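Local coordinates for geranyltranstransferase (Agrobacterium tumefaciens, PDB 2H8O), which probably condenses geranyl diphosphate with isopentenyl diphosphate to make farnesyl diphosphate, at residues I183-A188 against G223-F228; A179-S184 against C230-I235; T37-R42 against I324-F329; G255-L260 against Q303-E308; R244-L249 against L313-E318. All blocks are in the same frame, centred on the assembly; numbering follows the deposited sequence.

The five contacts lie in one mainly helical bundle. Contacts 1 and 2 follow each other along the same antiparallel pair, helices 175-189 and 211-237, with centres about 8 Å apart. Contacts 4 and 5 come later in the chain and both use helix 241-267: contact 4 against helix 295-312, contact 5 against the loop after it, about 15 Å away between centres. Contact 3 spans almost the whole modelled chain, setting helix 34-57 on helix 321-331. E231 of contact 2 forms salt bridges to R244 and R248 of contact 5, while L226 of contact 1 packs on F258 of contact 4. Consecutive helices are thereby tied across the bundle, and contacts 1, 2 and 5 also reach the second subunit.

Contact 1 (I183-A188 against G223-F228); sequences ISLARA and GALLRF
S184, L185 and A188 on one helix pack against A224, L225, R227 and F228 on the other. Among the apolar contacts, CD1 of L185 lies over the middle of one F228 ring face, 3.9 Å from the ring centroid and 9° off the normal, a CH-pi contact. F228 CG is anti to its backbone N (chi1 168°), on the side of the facing helix. A188 is a knob: its methyl sits in the hole formed by A224, L225, R227 and F228, with A188 CB 4.1 Å from A224 CB.

No direct hydrogen bond links the segments; two waters bridge them. One water gives a proton to S184 O at 2.7 Å, accepts one from R227 NH2 at 3.0 Å, and also bonds to S184 OG. A second water joins S184 OG to F228 O, donating to the carbonyl. S184 OG itself touches the rim of the ring, 3.2 Å from F228 CD1 and near its plane.

The segment axes approach to 9.4 Å and run antiparallel at 165°. A188 seated among four residues of the facing helix is a knob-into-hole contact between antiparallel helices, here two of the all-alpha isoprenoid synthase fold.

Contact 2 (A179-S184 against C230-I235); sequences AALVIS and CEAGAI
L181 and I235 are brought together by their first torsions. In L181, CG stands anti to the carbonyl carbon (chi1 -75°), which leads the branch toward segment 230-235 of helix 211-237. In I235, CG1 is likewise anti to the carbonyl carbon (chi1 -64°), leaving the CG2 methyl anti to the backbone N and facing the other helix.

CG2 of I235 is the centre of the contact. It lies 3.8 Å from L181 CG and touches L181 CD2 equally closely. It also touches A180, whose CB is 3.8 Å from I235 CG2. The two branched side chains run antiparallel past one another. CD1 of I235 reaches beyond L181 to S184, 4.2 Å from S184 CB. L181 CD2 also meets a smaller partner, with A232 CB at 3.9 Å.

No hydrogen bond crosses between the segments. The carboxylate of E231 stays 4.4 Å from S184 OG, measured to OE1, and is instead held by salt bridges to R244 and R248.

The segment axes approach to 10.2 Å and are nearly antiparallel, at 164°. Helix 148-167 packs on the L181 and V182 side through I166, helix 241-267 sets R244 against A234 and I235, and the second subunit reaches V182 and I183 through its A167 and S184 through its D65.

Contact 3 (T37-R42 against I324-F329); sequences TNFETR and IAAARF
F39 against A325, A326 and F329 makes a largely apolar contact between helix 34-57, at the start of the modelled chain, and helix 321-331, at its end. The helices cross nearly perpendicularly, with a signed angle of -96° and segment axes approaching to 8.9 Å. F39 provides the main surface on its side. Its CB touches the methyl of A325 at 3.9 Å from CB to CB, where the backbones come nearest, and the CD1-CE1 side of the ring lies against the neighbouring A326. There CE1 of F39 meets A326 CB at 3.5 Å, an approach that is neither squarely over the face nor at the edge.

F329 arrives over a face of the F39 ring. Its CB is 3.9 Å from the F39 centroid and 29° off the normal, which gives a CH-pi contact. The two side chains cross at about a right angle. F39 CE2 and F329 CD2 are modelled too near each other, so the fine geometry of the ring pair is doubtful; as modelled, the planes differ by 31° with centroids 4.5 Å apart, an oblique pair that fits neither a stack nor an edge-to-face arrangement. E40, bent at chi2, crosses F329 at about a right angle, and its OE1 meets the CE1-CZ side of that ring obliquely, at neither face nor edge.

F91 of helix 88-99 adds an edge-to-face partner to F39. An oblique phenylalanine pair flanked by two alanines, between two crossed helices, thus joins the two ends of the modelled chain within the all-helical isoprenoid synthase fold.

Contact 4 (G255-L260 against Q303-E308); sequences GLSFQL and QEQVAE
S257 OG stands near two oxygen acceptors, Q305 OE1 across the contact at 3.2 Å and the carbonyl oxygen of K253 one turn earlier in its own helix. With OG anti to its carbonyl carbon (chi1 -68°), the hydroxyl faces the glutamine, and OG also comes 3.2 Å from Q305 CB.

The Q305 chain is extended beyond CG and places its amide against L256 and S257. OE1 of Q305 approaches S257 N to 3.3 Å, but the angle is too poor for a hydrogen bond. Q305 NE2 lies against carbon, 3.6 Å from L256 CB, while Q305 OE1 also comes 3.8 Å from L260 CD1. Both leucines cross the glutamine at about a right angle, and Q305 accounts for most of the area buried on its helix.

The segment axes approach to 9.4 Å and run antiparallel at 155°. A salt bridge from E308 to K253 links the same two helices nearby. L302 of helix 295-312 extends the packing on S257 and L260, helix 321-331 rests on V306 through A331, and F258 turns to L226 of helix 211-237 and to helix 88-99.

Contact 5 (R244-L249 against L313-E318); sequences RQRLRL and LAPYGE
R246 reaches from its helix across Y316 to P315. Its CB bond points at the loop residues, and CG stands anti to the backbone N (chi1 -179°), which sets CG out from the helix; the chain stays extended to CD. CD comes next, at the edge of the Y316 ring and near its plane, 3.8 Å from Y316 CE2. The same carbon is 4.0 Å from Y316 OH, so it lies beside the outer part of the ring and not over its face. At chi3 (-60°) the chain bends. Beyond it the guanidinium spreads with P315 CG over one face, displaced toward the rim, with R246 NH1 4.2 Å from that carbon. NH1 also donates to the carbonyl oxygen of L312, the last residue of helix 295-312. Guanidinium and tyrosine ring planes are 64° apart.

L247 adds a looser contact. L247 CD2 stands 4.4 Å from L313 CD2, and it comes 4.3 Å from Y316 OH, a hydroxyl that is hydrogen-bonded to E243. L313 is where the chain leaves helical geometry.

No hydrogen bond joins the two six-residue segments directly; the polar links to L312 and E243 lie just outside them. A cationic group on the carbonyl end of helix 295-312 would plausibly interact favourably with the helix dipole, while R246, through CD and its guanidinium, and L247 supply the direct contact.

Contact 1 (I183-A188 against G223-F228)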
# COMPACT_ATOMS: atom_id res chain seq x y z
N ILE A 183 8.25 -0.77 -7.37
CA ILE A 183 9.23 0.20 -6.83
C ILE A 183 8.85 1.61 -7.25
O ILE A 183 8.75 2.51 -6.43
CB ILE A 183 10.69 -0.13 -7.25
CG1 ILE A 183 11.13 -1.52 -6.78
CG2 ILE A 183 11.66 0.96 -6.76
CD1 ILE A 183 12.34 -2.04 -7.56
N SER A 184 8.63 1.81 -8.55
CA SER A 184 8.35 3.14 -9.07
C SER A 184 7.08 3.73 -8.45
O SER A 184 7.04 4.92 -8.08
CB SER A 184 8.21 3.06 -10.60
OG SER A 184 8.05 4.33 -11.18
N LEU A 185 6.05 2.91 -8.33
CA LEU A 185 4.78 3.39 -7.77
C LEU A 185 4.90 3.71 -6.27
O LEU A 185 4.47 4.75 -5.80
CB LEU A 185 3.64 2.41 -8.01
CG LEU A 185 2.27 2.92 -7.58
CD1 LEU A 185 1.95 4.31 -8.18
CD2 LEU A 185 1.18 1.89 -7.91
N ALA A 186 5.58 2.83 -5.54
CA ALA A 186 5.78 3.02 -4.11
C ALA A 186 6.60 4.28 -3.83
O ALA A 186 6.28 5.02 -2.89
CB ALA A 186 6.45 1.78 -3.50
N ARG A 187 7.64 4.51 -4.65
CA ARG A 187 8.47 5.70 -4.47
C ARG A 187 7.67 6.95 -4.81
O ARG A 187 7.76 7.94 -4.10
CB ARG A 187 9.75 5.64 -5.31
CG ARG A 187 10.64 4.46 -4.92
CD ARG A 187 11.73 4.76 -3.93
NE ARG A 187 12.34 3.48 -3.58
CZ ARG A 187 13.41 2.94 -4.16
NH1 ARG A 187 14.09 3.60 -5.08
NH2 ARG A 187 13.82 1.74 -3.75
N ALA A 188 6.88 6.88 -5.88
CA ALA A 188 6.06 8.03 -6.30
C ALA A 188 4.95 8.34 -5.30
O ALA A 188 4.51 9.50 -5.21
CB ALA A 188 5.44 7.79 -7.66
N GLY A 223 2.75 16.02 -8.78
CA GLY A 223 3.59 15.67 -9.91
C GLY A 223 3.97 14.20 -10.00
O GLY A 223 4.08 13.65 -11.08
N ALA A 224 4.21 13.57 -8.84
CA ALA A 224 4.87 12.26 -8.83
C ALA A 224 4.00 11.17 -9.50
O ALA A 224 4.52 10.36 -10.26
CB ALA A 224 5.25 11.84 -7.40
N LEU A 225 2.69 11.18 -9.26
CA LEU A 225 1.80 10.19 -9.89
C LEU A 225 1.71 10.39 -11.40
O LEU A 225 1.55 9.42 -12.13
CB LEU A 225 0.38 10.19 -9.31
CG LEU A 225 0.24 9.69 -7.88
CD1 LEU A 225 -1.20 9.27 -7.63
CD2 LEU A 225 1.17 8.51 -7.57
N LEU A 226 1.79 11.64 -11.84
CA LEU A 226 1.73 11.96 -13.29
C LEU A 226 3.05 11.57 -13.99
O LEU A 226 3.04 11.02 -15.09
CB LEU A 226 1.33 13.42 -13.51
CG LEU A 226 -0.10 13.77 -13.05
CD1 LEU A 226 -0.26 15.29 -12.90
CD2 LEU A 226 -1.16 13.16 -14.00
N ARG A 227 4.17 11.81 -13.33
CA ARG A 227 5.47 11.31 -13.74
C ARG A 227 5.45 9.78 -13.89
O ARG A 227 5.83 9.23 -14.93
CB ARG A 227 6.54 11.76 -12.72
CG ARG A 227 7.94 11.26 -13.00
CD ARG A 227 8.83 11.47 -11.76
NE ARG A 227 8.57 10.46 -10.74
CZ ARG A 227 8.68 10.63 -9.42
NH1 ARG A 227 9.00 11.81 -8.90
NH2 ARG A 227 8.42 9.60 -8.62
N PHE A 228 5.00 9.11 -12.83
CA PHE A 228 4.90 7.67 -12.83
C PHE A 228 4.01 7.20 -14.00
O PHE A 228 4.34 6.22 -14.67
CB PHE A 228 4.32 7.15 -11.51
CG PHE A 228 3.93 5.71 -11.57
CD1 PHE A 228 4.86 4.70 -11.34
CD2 PHE A 228 2.65 5.35 -11.93
CE1 PHE A 228 4.50 3.37 -11.46
CE2 PHE A 228 2.28 4.01 -12.05
CZ PHE A 228 3.20 3.02 -11.82
O HOH W 1 8.52 6.73 -9.35
O HOH W 2 6.76 4.36 -13.88

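Contact 2 (A179-S184 against C230-I235)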
# COMPACT_ATOMS: atom_id res chain seq x y z
N ALA A 179 8.10 -5.87 -10.84
CA ALA A 179 8.92 -5.38 -9.71
C ALA A 179 9.32 -3.93 -9.89
O ALA A 179 9.22 -3.13 -8.98
CB ALA A 179 10.16 -6.27 -9.49
N ALA A 180 9.77 -3.58 -11.10
CA ALA A 180 10.15 -2.20 -11.40
C ALA A 180 9.00 -1.23 -11.19
O ALA A 180 9.17 -0.13 -10.68
CB ALA A 180 10.66 -2.10 -12.84
N LEU A 181 7.80 -1.64 -11.59
CA LEU A 181 6.61 -0.82 -11.42
C LEU A 181 6.24 -0.68 -9.95
O LEU A 181 5.79 0.38 -9.53
CB LEU A 181 5.44 -1.44 -12.17
CG LEU A 181 5.44 -1.31 -13.69
CD1 LEU A 181 4.33 -2.15 -14.28
CD2 LEU A 181 5.27 0.13 -14.11
N VAL A 182 6.36 -1.76 -9.18
CA VAL A 182 6.04 -1.71 -7.75
C VAL A 182 6.97 -0.69 -7.06
O VAL A 182 6.51 0.17 -6.28
CB VAL A 182 6.13 -3.09 -7.09
CG1 VAL A 182 6.05 -2.96 -5.53
CG2 VAL A 182 5.01 -4.05 -7.61
N ILE A 183 8.25 -0.77 -7.37
CA ILE A 183 9.23 0.20 -6.83
C ILE A 183 8.85 1.61 -7.25
O ILE A 183 8.75 2.51 -6.43
CB ILE A 183 10.69 -0.13 -7.25
CG1 ILE A 183 11.13 -1.52 -6.78
CG2 ILE A 183 11.66 0.96 -6.76
CD1 ILE A 183 12.34 -2.04 -7.56
N SER A 184 8.63 1.81 -8.55
CA SER A 184 8.35 3.14 -9.07
C SER A 184 7.08 3.73 -8.45
O SER A 184 7.04 4.92 -8.08
CB SER A 184 8.21 3.06 -10.60
OG SER A 184 8.05 4.33 -11.18
N CYS A 230 3.44 8.25 -16.93
CA CYS A 230 4.13 8.31 -18.22
C CYS A 230 5.32 7.39 -18.26
O CYS A 230 5.53 6.68 -19.22
CB CYS A 230 4.55 9.73 -18.49
SG CYS A 230 3.12 10.84 -18.75
N GLU A 231 6.12 7.41 -17.19
CA GLU A 231 7.28 6.53 -17.11
C GLU A 231 6.89 5.05 -17.14
O GLU A 231 7.60 4.22 -17.70
CB GLU A 231 8.15 6.86 -15.87
CG GLU A 231 9.48 6.10 -15.82
CD GLU A 231 10.33 6.44 -14.62
OE1 GLU A 231 9.92 7.29 -13.82
OE2 GLU A 231 11.44 5.88 -14.50
N ALA A 232 5.73 4.74 -16.55
CA ALA A 232 5.22 3.37 -16.54
C ALA A 232 5.09 2.76 -17.92
O ALA A 232 5.28 1.55 -18.09
CB ALA A 232 3.88 3.31 -15.82
N GLY A 233 4.73 3.56 -18.91
CA GLY A 233 4.59 3.05 -20.27
C GLY A 233 5.90 2.47 -20.79
O GLY A 233 5.92 1.40 -21.42
N ALA A 234 6.99 3.19 -20.53
CA ALA A 234 8.33 2.74 -20.88
C ALA A 234 8.72 1.47 -20.11
O ALA A 234 9.28 0.54 -20.69
CB ALA A 234 9.35 3.85 -20.63
N ILE A 235 8.40 1.41 -18.82
CA ILE A 235 8.69 0.20 -18.04
C ILE A 235 7.91 -1.01 -18.59
O ILE A 235 8.46 -2.10 -18.80
CB ILE A 235 8.36 0.41 -16.55
CG1 ILE A 235 9.26 1.49 -15.97
CG2 ILE A 235 8.53 -0.90 -15.80
CD1 ILE A 235 8.92 1.82 -14.55

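Contact 3 (T37-R42 against I324-F329)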
# COMPACT_ATOMS: atom_id res chain seq x y z
N THR A 37 -10.52 17.67 -29.59
CA THR A 37 -11.54 16.62 -29.67
C THR A 37 -10.87 15.23 -29.63
O THR A 37 -11.35 14.33 -28.95
CB THR A 37 -12.40 16.73 -30.93
OG1 THR A 37 -13.05 18.01 -30.96
CG2 THR A 37 -13.46 15.64 -30.97
N ASN A 38 -9.77 15.08 -30.36
CA ASN A 38 -9.03 13.82 -30.35
C ASN A 38 -8.67 13.40 -28.92
O ASN A 38 -8.95 12.26 -28.52
CB ASN A 38 -7.76 13.94 -31.21
CG ASN A 38 -7.12 12.60 -31.50
OD1 ASN A 38 -7.80 11.60 -31.73
ND2 ASN A 38 -5.80 12.58 -31.54
N PHE A 39 -8.10 14.32 -28.16
CA PHE A 39 -7.78 14.04 -26.76
C PHE A 39 -9.03 13.75 -25.93
O PHE A 39 -9.06 12.76 -25.21
CB PHE A 39 -6.99 15.18 -26.11
CG PHE A 39 -6.92 15.07 -24.62
CD1 PHE A 39 -6.01 14.22 -24.02
CD2 PHE A 39 -7.81 15.75 -23.82
CE1 PHE A 39 -5.95 14.10 -22.66
CE2 PHE A 39 -7.77 15.61 -22.45
CZ PHE A 39 -6.84 14.79 -21.86
N GLU A 40 -10.04 14.61 -26.02
CA GLU A 40 -11.22 14.50 -25.14
C GLU A 40 -11.90 13.17 -25.36
O GLU A 40 -12.35 12.52 -24.41
CB GLU A 40 -12.22 15.62 -25.41
CG GLU A 40 -11.68 17.04 -25.20
CD GLU A 40 -12.23 17.71 -23.96
OE1 GLU A 40 -11.70 17.44 -22.86
OE2 GLU A 40 -13.17 18.53 -24.09
N THR A 41 -11.99 12.77 -26.62
CA THR A 41 -12.61 11.52 -27.01
C THR A 41 -11.81 10.32 -26.49
O THR A 41 -12.39 9.39 -25.92
CB THR A 41 -12.78 11.45 -28.56
OG1 THR A 41 -13.68 12.47 -28.99
CG2 THR A 41 -13.35 10.11 -29.01
N ARG A 42 -10.50 10.35 -26.67
CA ARG A 42 -9.66 9.27 -26.15
C ARG A 42 -9.68 9.24 -24.62
O ARG A 42 -9.64 8.17 -24.03
CB ARG A 42 -8.23 9.36 -26.67
CG ARG A 42 -7.33 8.22 -26.21
CD ARG A 42 -7.83 6.84 -26.62
NE ARG A 42 -7.95 6.80 -28.07
CZ ARG A 42 -6.93 6.61 -28.90
NH1 ARG A 42 -5.71 6.39 -28.46
NH2 ARG A 42 -7.15 6.63 -30.21
N ILE A 324 0.76 14.54 -27.04
CA ILE A 324 1.01 15.98 -27.22
C ILE A 324 -0.29 16.76 -27.02
O ILE A 324 -0.29 17.82 -26.38
CB ILE A 324 1.68 16.26 -28.57
CG1 ILE A 324 3.12 15.76 -28.50
CG2 ILE A 324 1.64 17.76 -28.92
CD1 ILE A 324 3.84 15.80 -29.81
N ALA A 325 -1.41 16.22 -27.51
CA ALA A 325 -2.74 16.82 -27.31
C ALA A 325 -3.10 16.87 -25.82
O ALA A 325 -3.73 17.83 -25.37
CB ALA A 325 -3.79 16.08 -28.09
N ALA A 326 -2.72 15.84 -25.08
CA ALA A 326 -2.95 15.83 -23.64
C ALA A 326 -2.21 16.98 -22.97
O ALA A 326 -2.76 17.67 -22.13
CB ALA A 326 -2.53 14.50 -23.03
N ALA A 327 -0.96 17.19 -23.37
CA ALA A 327 -0.18 18.29 -22.81
C ALA A 327 -0.89 19.62 -23.06
O ALA A 327 -1.02 20.45 -22.16
CB ALA A 327 1.26 18.30 -23.38
N ARG A 328 -1.37 19.81 -24.29
CA ARG A 328 -2.06 21.04 -24.63
C ARG A 328 -3.40 21.18 -23.90
O ARG A 328 -3.74 22.26 -23.45
CB ARG A 328 -2.26 21.14 -26.15
CG ARG A 328 -2.20 22.56 -26.67
CD ARG A 328 -2.00 22.60 -28.18
NE ARG A 328 -3.17 22.14 -28.93
CZ ARG A 328 -4.23 22.89 -29.23
NH1 ARG A 328 -4.33 24.15 -28.82
NH2 ARG A 328 -5.23 22.37 -29.93
N PHE A 329 -4.15 20.09 -23.76
CA PHE A 329 -5.43 20.13 -23.04
C PHE A 329 -5.24 20.55 -21.59
O PHE A 329 -5.93 21.44 -21.09
CB PHE A 329 -6.15 18.78 -23.08
CG PHE A 329 -7.35 18.70 -22.15
CD1 PHE A 329 -8.58 19.24 -22.52
CD2 PHE A 329 -7.24 18.08 -20.90
CE1 PHE A 329 -9.68 19.16 -21.66
CE2 PHE A 329 -8.34 17.99 -20.03
CZ PHE A 329 -9.57 18.53 -20.42

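Contact 4 (G255-L260 against Q303-E308)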
# COMPACT_ATOMS: atom_id res chain seq x y z
N GLY A 255 3.02 17.14 -15.24
CA GLY A 255 2.67 17.44 -13.86
C GLY A 255 2.87 18.90 -13.52
O GLY A 255 2.05 19.49 -12.83
N LEU A 256 3.96 19.48 -14.01
CA LEU A 256 4.23 20.91 -13.84
C LEU A 256 3.07 21.72 -14.47
O LEU A 256 2.57 22.67 -13.86
CB LEU A 256 5.58 21.29 -14.47
CG LEU A 256 6.85 20.74 -13.78
CD1 LEU A 256 8.13 20.90 -14.65
CD2 LEU A 256 7.02 21.42 -12.45
N SER A 257 2.65 21.33 -15.67
CA SER A 257 1.57 22.03 -16.35
C SER A 257 0.23 21.84 -15.64
O SER A 257 -0.56 22.78 -15.51
CB SER A 257 1.47 21.57 -17.81
OG SER A 257 2.61 21.99 -18.55
N PHE A 258 -0.02 20.61 -15.19
CA PHE A 258 -1.24 20.27 -14.46
C PHE A 258 -1.42 21.16 -13.24
O PHE A 258 -2.49 21.73 -13.03
CB PHE A 258 -1.18 18.79 -14.08
CG PHE A 258 -2.37 18.30 -13.28
CD1 PHE A 258 -3.41 17.64 -13.92
CD2 PHE A 258 -2.40 18.46 -11.91
CE1 PHE A 258 -4.49 17.17 -13.19
CE2 PHE A 258 -3.46 17.99 -11.17
CZ PHE A 258 -4.51 17.35 -11.80
N GLN A 259 -0.35 21.33 -12.48
CA GLN A 259 -0.38 22.14 -11.27
C GLN A 259 -0.62 23.62 -11.56
O GLN A 259 -1.49 24.24 -10.95
CB GLN A 259 0.95 21.96 -10.51
CG GLN A 259 1.01 22.67 -9.17
CD GLN A 259 -0.03 22.14 -8.21
OE1 GLN A 259 -0.15 20.92 -8.03
NE2 GLN A 259 -0.82 23.03 -7.61
N LEU A 260 0.15 24.19 -12.50
CA LEU A 260 0.00 25.60 -12.88
C LEU A 260 -1.39 25.91 -13.42
O LEU A 260 -2.02 26.87 -13.01
CB LEU A 260 1.02 25.99 -13.95
CG LEU A 260 2.38 26.53 -13.56
CD1 LEU A 260 3.14 26.87 -14.81
CD2 LEU A 260 2.24 27.76 -12.66
N GLN A 303 2.91 27.75 -21.28
CA GLN A 303 3.16 27.69 -22.71
C GLN A 303 4.52 27.04 -22.99
O GLN A 303 4.64 26.23 -23.91
CB GLN A 303 3.12 29.10 -23.29
CG GLN A 303 2.68 29.21 -24.74
CD GLN A 303 2.62 30.66 -25.23
OE1 GLN A 303 3.07 31.59 -24.56
NE2 GLN A 303 2.07 30.86 -26.43
N GLU A 304 5.53 27.41 -22.21
CA GLU A 304 6.87 26.85 -22.33
C GLU A 304 6.87 25.34 -22.08
O GLU A 304 7.48 24.59 -22.83
CB GLU A 304 7.84 27.50 -21.33
CG GLU A 304 8.24 28.92 -21.67
CD GLU A 304 9.03 29.59 -20.54
OE1 GLU A 304 9.61 28.88 -19.69
OE2 GLU A 304 9.07 30.85 -20.51
N GLN A 305 6.19 24.92 -21.02
CA GLN A 305 6.13 23.50 -20.64
C GLN A 305 5.43 22.64 -21.68
O GLN A 305 5.84 21.49 -21.91
CB GLN A 305 5.47 23.34 -19.27
CG GLN A 305 6.40 23.73 -18.15
CD GLN A 305 5.70 24.04 -16.87
OE1 GLN A 305 4.48 23.91 -16.76
NE2 GLN A 305 6.48 24.45 -15.87
N VAL A 306 4.40 23.17 -22.33
CA VAL A 306 3.75 22.44 -23.42
C VAL A 306 4.70 22.28 -24.59
O VAL A 306 4.77 21.22 -25.21
CB VAL A 306 2.45 23.12 -23.92
CG1 VAL A 306 1.94 22.45 -25.17
CG2 VAL A 306 1.39 23.09 -22.84
N ALA A 307 5.43 23.35 -24.91
CA ALA A 307 6.42 23.30 -25.98
C ALA A 307 7.53 22.28 -25.66
O ALA A 307 7.91 21.49 -26.52
CB ALA A 307 7.02 24.69 -26.19
N GLU A 308 8.02 22.29 -24.43
CA GLU A 308 9.05 21.35 -24.00
C GLU A 308 8.55 19.91 -24.04
O GLU A 308 9.27 19.02 -24.46
CB GLU A 308 9.53 21.69 -22.59
CG GLU A 308 10.32 22.98 -22.53
CD GLU A 308 10.58 23.44 -21.13
OE1 GLU A 308 10.06 22.82 -20.18
OE2 GLU A 308 11.33 24.43 -20.97

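Contact 5 (R244-L249 against L313-E318)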
# COMPACT_ATOMS: atom_id res chain seq x y z
N ARG A 244 12.96 5.40 -21.33
CA ARG A 244 12.33 5.51 -20.02
C ARG A 244 12.55 6.92 -19.43
O ARG A 244 11.62 7.53 -18.94
CB ARG A 244 12.86 4.43 -19.09
CG ARG A 244 12.28 4.49 -17.70
CD ARG A 244 12.61 3.28 -16.90
NE ARG A 244 12.28 3.49 -15.49
CZ ARG A 244 12.47 2.59 -14.53
NH1 ARG A 244 12.95 1.38 -14.81
NH2 ARG A 244 12.16 2.90 -13.28
N GLN A 245 13.78 7.43 -19.49
CA GLN A 245 14.05 8.80 -19.03
C GLN A 245 13.24 9.83 -19.80
O GLN A 245 12.76 10.78 -19.21
CB GLN A 245 15.55 9.18 -19.11
CG GLN A 245 16.38 8.60 -18.02
CD GLN A 245 15.79 8.86 -16.66
OE1 GLN A 245 15.53 9.99 -16.31
NE2 GLN A 245 15.49 7.78 -15.93
N ARG A 246 13.13 9.66 -21.12
CA ARG A 246 12.37 10.58 -21.96
C ARG A 246 10.91 10.64 -21.48
O ARG A 246 10.34 11.74 -21.30
CB ARG A 246 12.42 10.13 -23.42
CG ARG A 246 11.67 11.03 -24.39
CD ARG A 246 11.99 10.70 -25.86
NE ARG A 246 13.44 10.88 -26.11
CZ ARG A 246 14.05 12.03 -26.40
NH1 ARG A 246 13.38 13.17 -26.56
NH2 ARG A 246 15.37 12.05 -26.56
N LEU A 247 10.30 9.48 -21.27
CA LEU A 247 8.90 9.46 -20.83
C LEU A 247 8.72 10.00 -19.41
O LEU A 247 7.74 10.69 -19.14
CB LEU A 247 8.25 8.08 -21.02
CG LEU A 247 7.55 7.87 -22.37
CD1 LEU A 247 6.30 8.74 -22.48
CD2 LEU A 247 8.48 8.16 -23.56
N ARG A 248 9.66 9.70 -18.52
CA ARG A 248 9.71 10.33 -17.20
C ARG A 248 9.73 11.88 -17.29
O ARG A 248 8.90 12.62 -16.65
CB ARG A 248 10.92 9.79 -16.41
CG ARG A 248 11.01 10.27 -14.98
CD ARG A 248 12.34 9.84 -14.37
NE ARG A 248 12.59 10.41 -13.05
CZ ARG A 248 12.10 9.93 -11.91
NH1 ARG A 248 11.33 8.86 -11.91
NH2 ARG A 248 12.40 10.53 -10.75
N LEU A 249 10.64 12.39 -18.09
CA LEU A 249 10.73 13.83 -18.25
C LEU A 249 9.43 14.40 -18.80
O LEU A 249 8.96 15.45 -18.34
CB LEU A 249 11.89 14.20 -19.16
CG LEU A 249 13.34 14.13 -18.74
CD1 LEU A 249 14.14 14.80 -19.85
CD2 LEU A 249 13.59 14.83 -17.42
N LEU A 313 8.71 14.45 -27.32
CA LEU A 313 8.12 13.34 -28.06
C LEU A 313 8.24 13.48 -29.57
O LEU A 313 7.71 12.64 -30.30
CB LEU A 313 6.64 13.20 -27.69
CG LEU A 313 6.38 12.90 -26.21
CD1 LEU A 313 4.90 12.47 -26.00
CD2 LEU A 313 7.35 11.85 -25.62
N ALA A 314 8.96 14.50 -30.02
CA ALA A 314 9.19 14.74 -31.44
C ALA A 314 9.67 13.49 -32.17
O ALA A 314 9.22 13.23 -33.29
CB ALA A 314 10.20 15.87 -31.63
N PRO A 315 10.60 12.73 -31.57
CA PRO A 315 11.14 11.60 -32.34
C PRO A 315 10.13 10.52 -32.74
O PRO A 315 10.41 9.74 -33.66
CB PRO A 315 12.20 11.00 -31.39
CG PRO A 315 12.56 12.11 -30.49
CD PRO A 315 11.28 12.85 -30.27
N TYR A 316 8.97 10.48 -32.08
CA TYR A 316 7.94 9.49 -32.39
C TYR A 316 6.97 9.94 -33.48
O TYR A 316 6.11 9.15 -33.87
CB TYR A 316 7.15 9.12 -31.12
CG TYR A 316 8.06 8.58 -30.06
CD1 TYR A 316 8.44 7.24 -30.04
CD2 TYR A 316 8.56 9.42 -29.07
CE1 TYR A 316 9.31 6.76 -29.06
CE2 TYR A 316 9.42 8.95 -28.10
CZ TYR A 316 9.79 7.62 -28.10
OH TYR A 316 10.65 7.20 -27.11
N GLY A 317 7.12 11.17 -33.97
CA GLY A 317 6.29 11.67 -35.07
C GLY A 317 4.80 11.67 -34.76
O GLY A 317 4.40 11.98 -33.64
N GLU A 318 3.99 11.31 -35.75
CA GLU A 318 2.53 11.36 -35.63
C GLU A 318 2.00 10.52 -34.48
O GLU A 318 0.92 10.78 -33.94
CB GLU A 318 1.86 10.87 -36.92
CG GLU A 318 2.29 11.56 -38.19
CD GLU A 318 1.79 12.98 -38.30
OE1 GLU A 318 1.37 13.55 -37.27
OE2 GLU A 318 1.82 13.52 -39.44